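Local coordinates for putative periplasmic protein (Salmonella enterica subsp. enterica serovar Typhimurium, PDB 4J32), which binds the type VI secretion amidase effector Tae4, a peptidoglycan hydrolase, and probably neutralises it in the periplasm as the immunity protein Tai4, at residues B[10-16]-B[43-49]. Residues are numbered along the deposited sequence.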
loop_
_atom_site.group_PDB
_atom_site.type_symbol
_atom_site.label_atom_id
_atom_site.label_comp_id
_atom_site.label_asym_id
_atom_site.label_seq_id
_atom_site.Cartn_x
_atom_site.Cartn_y
_atom_site.Cartn_z
ATOM N N GLN B 10 13.632 0.433 -15.214
ATOM C CA GLN B 10 14.148 1.424 -14.249
ATOM C C GLN B 10 13.078 2.413 -13.776
ATOM O O GLN B 10 12.991 2.728 -12.585
ATOM C CB GLN B 10 15.345 2.165 -14.836
ATOM C CG GLN B 10 16.578 1.264 -15.011
ATOM C CD GLN B 10 17.173 0.906 -13.652
ATOM O OE1 GLN B 10 17.626 1.787 -12.921
ATOM N NE2 GLN B 10 17.150 -0.386 -13.305
ATOM N N SER B 11 12.273 2.927 -14.703
ATOM C CA SER B 11 11.187 3.837 -14.305
ATOM C C SER B 11 10.133 3.145 -13.420
ATOM O O SER B 11 9.658 3.728 -12.423
ATOM C CB SER B 11 10.539 4.497 -15.521
ATOM O OG SER B 11 9.813 3.557 -16.290
ATOM N N GLU B 12 9.785 1.902 -13.762
ATOM C CA GLU B 12 8.840 1.107 -12.983
ATOM C C GLU B 12 9.384 0.845 -11.585
ATOM O O GLU B 12 8.646 0.936 -10.597
ATOM C CB GLU B 12 8.582 -0.241 -13.688
ATOM C CG GLU B 12 7.670 -0.117 -14.905
ATOM C CD GLU B 12 7.572 -1.390 -15.766
ATOM O OE1 GLU B 12 8.443 -2.292 -15.717
ATOM O OE2 GLU B 12 6.579 -1.474 -16.523
ATOM N N LEU B 13 10.675 0.556 -11.478
ATOM C CA LEU B 13 11.280 0.369 -10.133
ATOM C C LEU B 13 11.118 1.629 -9.279
ATOM O O LEU B 13 10.833 1.551 -8.083
ATOM C CB LEU B 13 12.766 -0.001 -10.221
ATOM C CG LEU B 13 13.166 -1.372 -10.762
ATOM C CD1 LEU B 13 14.677 -1.411 -10.998
ATOM C CD2 LEU B 13 12.746 -2.489 -9.783
ATOM N N LEU B 14 11.322 2.791 -9.884
ATOM C CA LEU B 14 11.261 4.058 -9.129
ATOM C C LEU B 14 9.828 4.366 -8.689
ATOM O O LEU B 14 9.607 4.848 -7.580
ATOM C CB LEU B 14 11.838 5.214 -9.957
ATOM C CG LEU B 14 13.368 5.126 -10.111
ATOM C CD1 LEU B 14 13.845 6.070 -11.224
ATOM C CD2 LEU B 14 14.060 5.449 -8.802
ATOM N N LYS B 15 8.870 4.078 -9.554
ATOM C CA LYS B 15 7.457 4.214 -9.194
ATOM C C LYS B 15 7.078 3.194 -8.100
ATOM O O LYS B 15 6.351 3.524 -7.173
ATOM C CB LYS B 15 6.580 4.049 -10.436
ATOM C CG LYS B 15 6.715 5.228 -11.426
ATOM C CD LYS B 15 6.215 4.865 -12.822
ATOM C CE LYS B 15 6.443 6.040 -13.803
ATOM N NZ LYS B 15 5.862 5.777 -15.148
ATOM N N ASN B 16 7.627 1.988 -8.180
ATOM C CA ASN B 16 7.362 0.962 -7.148
ATOM C C ASN B 16 7.944 1.371 -5.819
ATOM O O ASN B 16 7.304 1.187 -4.767
ATOM C CB ASN B 16 7.904 -0.416 -7.556
ATOM C CG ASN B 16 7.166 -1.040 -8.734
ATOM O OD1 ASN B 16 6.128 -0.560 -9.187
ATOM N ND2 ASN B 16 7.725 -2.131 -9.248
ATOM N N TYR B 43 13.363 -2.571 -4.444
ATOM C CA TYR B 43 13.366 -1.761 -5.684
ATOM C C TYR B 43 14.612 -0.877 -5.795
ATOM O O TYR B 43 15.121 -0.667 -6.907
ATOM C CB TYR B 43 12.082 -0.933 -5.810
ATOM C CG TYR B 43 10.877 -1.839 -5.787
ATOM C CD1 TYR B 43 10.780 -2.904 -6.692
ATOM C CD2 TYR B 43 9.867 -1.670 -4.828
ATOM C CE1 TYR B 43 9.694 -3.794 -6.676
ATOM C CE2 TYR B 43 8.757 -2.545 -4.803
ATOM C CZ TYR B 43 8.683 -3.590 -5.729
ATOM O OH TYR B 43 7.643 -4.470 -5.709
ATOM N N LEU B 44 15.083 -0.349 -4.664
ATOM C CA LEU B 44 16.355 0.396 -4.645
ATOM C C LEU B 44 17.544 -0.463 -5.090
ATOM O O LEU B 44 18.421 0.037 -5.810
ATOM C CB LEU B 44 16.604 1.068 -3.271
ATOM C CG LEU B 44 17.883 1.905 -3.090
ATOM C CD1 LEU B 44 17.598 3.039 -2.108
ATOM C CD2 LEU B 44 19.023 1.040 -2.634
ATOM N N GLU B 45 17.582 -1.734 -4.673
ATOM C CA GLU B 45 18.688 -2.634 -5.025
ATOM C C GLU B 45 18.896 -2.684 -6.534
ATOM O O GLU B 45 20.047 -2.689 -7.010
ATOM C CB GLU B 45 18.465 -4.061 -4.488
ATOM C CG GLU B 45 19.339 -5.190 -5.116
ATOM C CD GLU B 45 20.840 -5.117 -4.762
ATOM O OE1 GLU B 45 21.179 -4.590 -3.664
ATOM O OE2 GLU B 45 21.675 -5.600 -5.572
ATOM N N TYR B 46 17.794 -2.758 -7.278
ATOM C CA TYR B 46 17.857 -2.959 -8.740
ATOM C C TYR B 46 17.937 -1.661 -9.549
ATOM O O TYR B 46 18.145 -1.685 -10.782
ATOM C CB TYR B 46 16.676 -3.816 -9.190
ATOM C CG TYR B 46 16.788 -5.264 -8.740
ATOM C CD1 TYR B 46 17.644 -6.156 -9.393
ATOM C CD2 TYR B 46 16.069 -5.730 -7.646
ATOM C CE1 TYR B 46 17.750 -7.512 -8.979
ATOM C CE2 TYR B 46 16.181 -7.080 -7.216
ATOM C CZ TYR B 46 17.014 -7.954 -7.893
ATOM O OH TYR B 46 17.099 -9.293 -7.500
ATOM N N GLY B 47 17.795 -0.532 -8.866
ATOM C CA GLY B 47 17.952 0.777 -9.529
ATOM C C GLY B 47 19.392 1.076 -9.923
ATOM O O GLY B 47 20.329 0.493 -9.380
ATOM N N LYS B 48 19.564 1.962 -10.906
ATOM C CA LYS B 48 20.885 2.404 -11.355
ATOM C C LYS B 48 21.097 3.877 -10.975
ATOM O O LYS B 48 22.087 4.505 -11.396
ATOM C CB LYS B 48 21.031 2.217 -12.882
ATOM C CG LYS B 48 20.936 0.741 -13.372
ATOM C CD LYS B 48 21.940 -0.139 -12.629
ATOM C CE LYS B 48 22.079 -1.534 -13.234
ATOM N NZ LYS B 48 23.389 -2.157 -12.807
ATOM N N GLN B 49 20.191 4.386 -10.143
ATOM C CA GLN B 49 20.193 5.803 -9.749
ATOM C C GLN B 49 20.894 6.008 -8.423
ATOM O O GLN B 49 20.910 5.112 -7.556
ATOM C CB GLN B 49 18.761 6.369 -9.641
ATOM C CG GLN B 49 17.978 6.392 -10.977
ATOM C CD GLN B 49 17.588 4.985 -11.442
ATOM O OE1 GLN B 49 17.130 4.164 -10.649
ATOM N NE2 GLN B 49 17.770 4.707 -12.733
HETATM O O HOH W 1 15.294 2.214 -10.751
#
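A side-chain amide can tie together the chain around the end of a neighbouring helix, and this all-helical immunity protein gives a clear case: the start of helix 10-26 packs against the C-terminal end of helix 30-46, the first two helices of the fold forming an alpha hairpin. The polar part centres on Gln10, whose amide offers both a donor and an acceptor. Gln10 NE2 donates to Tyr46 O (3.0 Å, nearly straight), while Gln10 OE1 accepts from Lys48 N at 2.8 Å and from Gln49 NE2 at 2.9 Å, so one residue bridges the chain as it leaves the helix. Gln49 NE2 also bonds Glu100 O, bringing in the C-terminal tail. The Tyr46 hydroxyl hydrogen-bonds Arg137 of the bound effector chain, and Glu45 bonds backbone amides of the same chain, so this helix end also belongs to the toxin-binding surface. Deeper in, packing is apolar. Leu13 sets CD1 3.6 Å from Tyr46 CB and CD2 3.7 Å from Tyr43 CD1, at the edge of that ring. One turn on from Leu13, a CH-pi contact places Asn16 CB over the Tyr43 ring face, 3.5 Å from its centroid.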